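Local coordinates for protein endonuclease V (Homo sapiens, PDB 6OZE) that acts as an inosine-specific endoribonuclease, probably hydrolysing RNA with the help of bound metal ions, at residues H19-D24 against V203-S208; A14-H19 against R126-A131. The protein carries 4 engineered substitutions. All blocks are in the same frame, centred on the assembly; numbering follows the deposited sequence.

Contact 1: H19-D24 against V203-S208; sequences HVVDRD and VGHRMS
D24 and S208 illustrate a carboxylate held by one residue through two bonds. N of S208 reaches OD1 of D24 at 2.8 Å in a nearly straight bond, arriving from above the carboxylate plane. OG of S208 donates to OD2 of D24 on the syn side, though out of the carboxylate plane, also at 2.8 Å. With chi1 at 70°, OG stands between its own backbone N and carbonyl carbon; there it also receives the amide of A211, as the N-cap of helix 209-218. CG of M207 rests 3.4 Å from OD1 of D24.

At the other end, H205 has CG anti to its backbone N (chi1 -179°), beside the carbonyl carbon. ND1 of H205 accepts N of V21 at 3.1 Å, the donor tilted 19° out of the ring plane, while NE2 is bonded to D139. CG of R206 lies over one face of this ring, toward its rim, and CG2 of V21 meets CE1 of H205 at 3.8 Å. Between the two ends, R206 N donates to V21 O. R206 turns its guanidinium to a salt bridge with E26.

G204 and H205 form a classic beta bulge against C142, at the end of strand 199-205. V20 and H205 pack on V136 of helix 130-138, and M207 on L215 of helix 209-218.

Contact 2: A14-H19 against R126-A131; sequences ARLKAH and RGFGVA
One face of the F128 ring is turned to the backbone of K17, whose N lies 3.8 Å above the ring plane, displaced toward the rim. CB of L16 approaches the far end of the same ring obliquely, 3.4 Å from CZ of F128, and the ring of H133 meets that of F128 with the planes at about 35°. Two further flat groups lie within 14-19. The H19 ring has R15 O and L16 O at its edge and in its plane, with ND1 of H19 bonded to R15 O at 3.2 Å; the R15 guanidinium has CD2 of L16 over one face, displaced toward the rim.

The setting is an RNase H-like fold: the C-terminal part of helix 3-17 packs on the glycine-containing loop that leads from strand 115-118 into helix 130-138, with G129 as N-cap. F128 belongs to this loop and has CG anti to its backbone N (chi1 -161°), on the side of the helix. An alanine here would probably open a gap beside L16 CB and the K17 backbone, leaving the helix without its aromatic partner.

The side chains of K17 and F128 run past one another with opposite headings, CB of K17 lying 3.8 Å from CD1 of F128. Fully extended beyond CG, the lysine chain carries CE to within 3.6 Å of G127 O, a buried oxygen that has no hydrogen-bond partner in the model. G127 adopts a positive phi, which favours glycine, and it leaves room for the lysine amine. The chain finishes in a hydrogen bond: NZ of K17 meets R126 O at 3.0 Å, from above the carbonyl plane (39° out of it).

In the fold
Both contacts are partly buried and lie on the same side of the chain's centre, yet they illustrate different chemistry. Contact 1 ties the loop after helix 3-17 to the end of strand 199-205 and the start of helix 209-218; polar bonds dominate it, and it buries 429 Å². Contact 2 sets helix 3-17 itself against the approach to helix 130-138, burying 245 Å² through an aromatic ring and one lysine bond. H19 belongs to both. The contacts touch directly: CG2 of V20 packs 3.5 Å from CE1 of F128, and G204 meets A131. Helix 130-138 borders both, through V136 against V20 and H205 and through H133 against L16.

Contact 1: H19-D24 against V203-S208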
loop_
_atom_site.group_PDB
_atom_site.type_symbol
_atom_site.label_atom_id
_atom_site.label_comp_id
_atom_site.label_asym_id
_atom_site.label_seq_id
_atom_site.Cartn_x
_atom_site.Cartn_y
_atom_site.Cartn_z
ATOM N N HIS A 19 -4.160 -11.119 -13.482
ATOM C CA HIS A 19 -2.865 -10.607 -13.910
ATOM C C HIS A 19 -1.895 -10.370 -12.762
ATOM O O HIS A 19 -0.757 -9.971 -13.021
ATOM C CB HIS A 19 -3.024 -9.316 -14.718
ATOM C CG HIS A 19 -3.669 -9.524 -16.052
ATOM N ND1 HIS A 19 -5.036 -9.525 -16.226
ATOM C CD2 HIS A 19 -3.132 -9.769 -17.269
ATOM C CE1 HIS A 19 -5.314 -9.739 -17.500
ATOM N NE2 HIS A 19 -4.177 -9.890 -18.155
ATOM N N VAL A 20 -2.319 -10.583 -11.513
ATOM C CA VAL A 20 -1.418 -10.406 -10.373
ATOM C C VAL A 20 -0.301 -11.444 -10.425
ATOM O O VAL A 20 -0.539 -12.631 -10.677
ATOM C CB VAL A 20 -2.189 -10.492 -9.042
ATOM C CG1 VAL A 20 -1.219 -10.444 -7.859
ATOM C CG2 VAL A 20 -3.183 -9.375 -8.919
ATOM N N VAL A 21 0.925 -10.993 -10.189
ATOM C CA VAL A 21 2.105 -11.853 -10.135
ATOM C C VAL A 21 2.576 -11.856 -8.688
ATOM O O VAL A 21 3.019 -10.827 -8.178
ATOM C CB VAL A 21 3.206 -11.331 -11.069
ATOM C CG1 VAL A 21 4.505 -12.105 -10.869
ATOM C CG2 VAL A 21 2.750 -11.385 -12.520
ATOM N N ASP A 22 2.511 -13.011 -8.016
ATOM C CA ASP A 22 2.798 -13.068 -6.585
ATOM C C ASP A 22 4.187 -13.618 -6.282
ATOM O O ASP A 22 4.407 -14.225 -5.227
ATOM C CB ASP A 22 1.712 -13.821 -5.816
ATOM C CG ASP A 22 1.544 -15.246 -6.285
ATOM O OD1 ASP A 22 1.941 -15.546 -7.430
ATOM O OD2 ASP A 22 1.006 -16.063 -5.509
ATOM N N ARG A 23 5.132 -13.401 -7.186
ATOM C CA ARG A 23 6.514 -13.795 -7.012
ATOM C C ARG A 23 7.394 -12.602 -7.341
ATOM O O ARG A 23 6.946 -11.602 -7.910
ATOM C CB ARG A 23 6.874 -14.965 -7.931
ATOM C CG ARG A 23 6.850 -14.587 -9.391
ATOM C CD ARG A 23 7.100 -15.785 -10.286
ATOM N NE ARG A 23 6.987 -15.414 -11.692
ATOM C CZ ARG A 23 7.976 -14.884 -12.404
ATOM N NH1 ARG A 23 9.159 -14.664 -11.843
ATOM N NH2 ARG A 23 7.782 -14.575 -13.678
ATOM N N ASP A 24 8.662 -12.714 -6.964
ATOM C CA ASP A 24 9.617 -11.671 -7.296
ATOM C C ASP A 24 9.968 -11.752 -8.773
ATOM O O ASP A 24 10.132 -12.839 -9.331
ATOM C CB ASP A 24 10.874 -11.850 -6.447
ATOM C CG ASP A 24 10.591 -11.661 -4.969
ATOM O OD1 ASP A 24 9.924 -10.664 -4.625
ATOM O OD2 ASP A 24 11.019 -12.527 -4.173
ATOM N N VAL A 203 1.132 -8.783 -0.384
ATOM C CA VAL A 203 1.602 -8.586 -1.751
ATOM C C VAL A 203 0.571 -7.787 -2.524
ATOM O O VAL A 203 -0.622 -8.106 -2.504
ATOM C CB VAL A 203 1.830 -9.937 -2.437
ATOM C CG1 VAL A 203 2.089 -9.740 -3.925
ATOM C CG2 VAL A 203 2.985 -10.689 -1.772
ATOM N N GLY A 204 1.036 -6.761 -3.230
ATOM C CA GLY A 204 0.214 -6.133 -4.239
ATOM C C GLY A 204 0.422 -6.803 -5.581
ATOM O O GLY A 204 -0.492 -7.424 -6.129
ATOM N N HIS A 205 1.640 -6.702 -6.110
ATOM C CA HIS A 205 1.922 -7.197 -7.454
ATOM C C HIS A 205 3.429 -7.286 -7.611
ATOM O O HIS A 205 4.160 -6.426 -7.113
ATOM C CB HIS A 205 1.356 -6.230 -8.504
ATOM C CG HIS A 205 1.573 -6.651 -9.924
ATOM N ND1 HIS A 205 1.166 -7.873 -10.421
ATOM C CD2 HIS A 205 2.087 -5.972 -10.981
ATOM C CE1 HIS A 205 1.450 -7.940 -11.711
ATOM N NE2 HIS A 205 2.000 -6.796 -12.079
ATOM N N ARG A 206 3.887 -8.356 -8.267
ATOM C CA ARG A 206 5.285 -8.511 -8.667
ATOM C C ARG A 206 6.259 -8.477 -7.494
ATOM O O ARG A 206 7.381 -7.988 -7.630
ATOM C CB ARG A 206 5.692 -7.512 -9.754
ATOM C CG ARG A 206 5.147 -7.851 -11.116
ATOM C CD ARG A 206 6.173 -7.533 -12.178
ATOM N NE ARG A 206 6.021 -6.189 -12.713
ATOM C CZ ARG A 206 7.039 -5.402 -13.044
ATOM N NH1 ARG A 206 8.285 -5.819 -12.870
ATOM N NH2 ARG A 206 6.812 -4.191 -13.537
ATOM N N MET A 207 5.843 -8.986 -6.337
ATOM C CA MET A 207 6.783 -9.208 -5.248
ATOM C C MET A 207 6.305 -10.395 -4.427
ATOM O O MET A 207 5.107 -10.658 -4.329
ATOM C CB MET A 207 6.912 -7.955 -4.370
ATOM C CG MET A 207 8.179 -7.936 -3.492
ATOM S SD MET A 207 8.689 -6.221 -3.214
ATOM C CE MET A 207 10.312 -6.440 -2.475
ATOM N N SER A 208 7.256 -11.134 -3.865
ATOM C CA SER A 208 6.909 -12.181 -2.921
ATOM C C SER A 208 6.616 -11.555 -1.564
ATOM O O SER A 208 7.055 -10.443 -1.253
ATOM C CB SER A 208 8.041 -13.202 -2.791
ATOM O OG SER A 208 9.148 -12.616 -2.118
#

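Contact 2: A14-H19 against R126-A131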
loop_
_atom_site.group_PDB
_atom_site.type_symbol
_atom_site.label_atom_id
_atom_site.label_comp_id
_atom_site.label_asym_id
_atom_site.label_seq_id
_atom_site.Cartn_x
_atom_site.Cartn_y
_atom_site.Cartn_z
ATOM N N ALA A 14 -12.086 -9.336 -10.896
ATOM C CA ALA A 14 -11.706 -10.681 -11.317
ATOM C C ALA A 14 -10.820 -10.636 -12.555
ATOM O O ALA A 14 -9.828 -11.369 -12.645
ATOM C CB ALA A 14 -12.952 -11.535 -11.570
ATOM N N ARG A 15 -11.152 -9.765 -13.515
ATOM C CA ARG A 15 -10.333 -9.649 -14.719
ATOM C C ARG A 15 -8.909 -9.265 -14.367
ATOM O O ARG A 15 -7.945 -9.844 -14.882
ATOM C CB ARG A 15 -10.924 -8.587 -15.656
ATOM C CG ARG A 15 -10.138 -8.418 -16.967
ATOM C CD ARG A 15 -10.766 -7.362 -17.897
ATOM N NE ARG A 15 -10.433 -5.987 -17.490
ATOM C CZ ARG A 15 -9.509 -5.232 -18.087
ATOM N NH1 ARG A 15 -8.800 -5.714 -19.101
ATOM N NH2 ARG A 15 -9.307 -3.981 -17.689
ATOM N N LEU A 16 -8.763 -8.264 -13.511
ATOM C CA LEU A 16 -7.443 -7.742 -13.195
ATOM C C LEU A 16 -6.680 -8.666 -12.252
ATOM O O LEU A 16 -5.455 -8.795 -12.372
ATOM C CB LEU A 16 -7.570 -6.343 -12.592
ATOM C CG LEU A 16 -8.170 -5.303 -13.546
ATOM C CD1 LEU A 16 -8.222 -3.964 -12.835
ATOM C CD2 LEU A 16 -7.339 -5.212 -14.806
ATOM N N LYS A 17 -7.383 -9.325 -11.320
ATOM C CA LYS A 17 -6.715 -10.222 -10.373
ATOM C C LYS A 17 -5.995 -11.355 -11.089
ATOM O O LYS A 17 -4.986 -11.872 -10.584
ATOM C CB LYS A 17 -7.735 -10.795 -9.389
ATOM C CG LYS A 17 -7.156 -11.715 -8.309
ATOM C CD LYS A 17 -8.267 -12.249 -7.420
ATOM C CE LYS A 17 -7.716 -13.088 -6.275
ATOM N NZ LYS A 17 -8.812 -13.594 -5.398
ATOM N N ALA A 18 -6.503 -11.768 -12.251
ATOM C CA ALA A 18 -5.859 -12.823 -13.018
ATOM C C ALA A 18 -4.477 -12.414 -13.512
ATOM O O ALA A 18 -3.696 -13.282 -13.917
ATOM C CB ALA A 18 -6.745 -13.248 -14.188
ATOM N N HIS A 19 -4.160 -11.119 -13.482
ATOM C CA HIS A 19 -2.865 -10.607 -13.910
ATOM C C HIS A 19 -1.895 -10.370 -12.762
ATOM O O HIS A 19 -0.757 -9.971 -13.021
ATOM C CB HIS A 19 -3.024 -9.316 -14.718
ATOM C CG HIS A 19 -3.669 -9.524 -16.052
ATOM N ND1 HIS A 19 -5.036 -9.525 -16.226
ATOM C CD2 HIS A 19 -3.132 -9.769 -17.269
ATOM C CE1 HIS A 19 -5.314 -9.739 -17.500
ATOM N NE2 HIS A 19 -4.177 -9.890 -18.155
ATOM N N ARG A 126 -11.728 -9.614 -1.559
ATOM C CA ARG A 126 -11.751 -10.385 -2.794
ATOM C C ARG A 126 -10.351 -10.767 -3.261
ATOM O O ARG A 126 -10.165 -11.110 -4.433
ATOM C CB ARG A 126 -12.501 -9.603 -3.876
ATOM C CG ARG A 126 -13.145 -10.453 -4.963
ATOM C CD ARG A 126 -14.238 -9.680 -5.694
ATOM N NE ARG A 126 -15.499 -9.701 -4.961
ATOM C CZ ARG A 126 -15.888 -8.773 -4.091
ATOM N NH1 ARG A 126 -15.118 -7.724 -3.837
ATOM N NH2 ARG A 126 -17.058 -8.897 -3.475
ATOM N N GLY A 127 -9.364 -10.734 -2.365
ATOM C CA GLY A 127 -7.995 -10.962 -2.783
ATOM C C GLY A 127 -7.462 -9.927 -3.747
ATOM O O GLY A 127 -6.504 -10.205 -4.475
ATOM N N PHE A 128 -8.040 -8.721 -3.758
ATOM C CA PHE A 128 -7.649 -7.721 -4.758
ATOM C C PHE A 128 -7.878 -6.299 -4.238
ATOM O O PHE A 128 -8.764 -5.553 -4.682
ATOM C CB PHE A 128 -8.370 -7.955 -6.088
ATOM C CG PHE A 128 -7.702 -7.285 -7.250
ATOM C CD1 PHE A 128 -6.434 -7.689 -7.652
ATOM C CD2 PHE A 128 -8.325 -6.254 -7.933
ATOM C CE1 PHE A 128 -5.795 -7.069 -8.712
ATOM C CE2 PHE A 128 -7.685 -5.634 -8.991
ATOM C CZ PHE A 128 -6.430 -6.051 -9.389
ATOM N N GLY A 129 -7.034 -5.872 -3.302
ATOM C CA GLY A 129 -7.131 -4.546 -2.738
ATOM C C GLY A 129 -6.386 -3.501 -3.558
ATOM O O GLY A 129 -5.816 -3.778 -4.614
ATOM N N VAL A 130 -6.368 -2.282 -3.014
ATOM C CA VAL A 130 -5.811 -1.125 -3.717
ATOM C C VAL A 130 -4.385 -1.381 -4.190
ATOM O O VAL A 130 -4.000 -0.979 -5.294
ATOM C CB VAL A 130 -5.927 0.144 -2.849
ATOM C CG1 VAL A 130 -5.227 -0.064 -1.503
ATOM C CG2 VAL A 130 -5.368 1.365 -3.577
ATOM N N ALA A 131 -3.564 -2.026 -3.359
ATOM C CA ALA A 131 -2.172 -2.222 -3.748
ATOM C C ALA A 131 -2.055 -3.158 -4.950
ATOM O O ALA A 131 -1.187 -2.966 -5.810
ATOM C CB ALA A 131 -1.360 -2.750 -2.556
#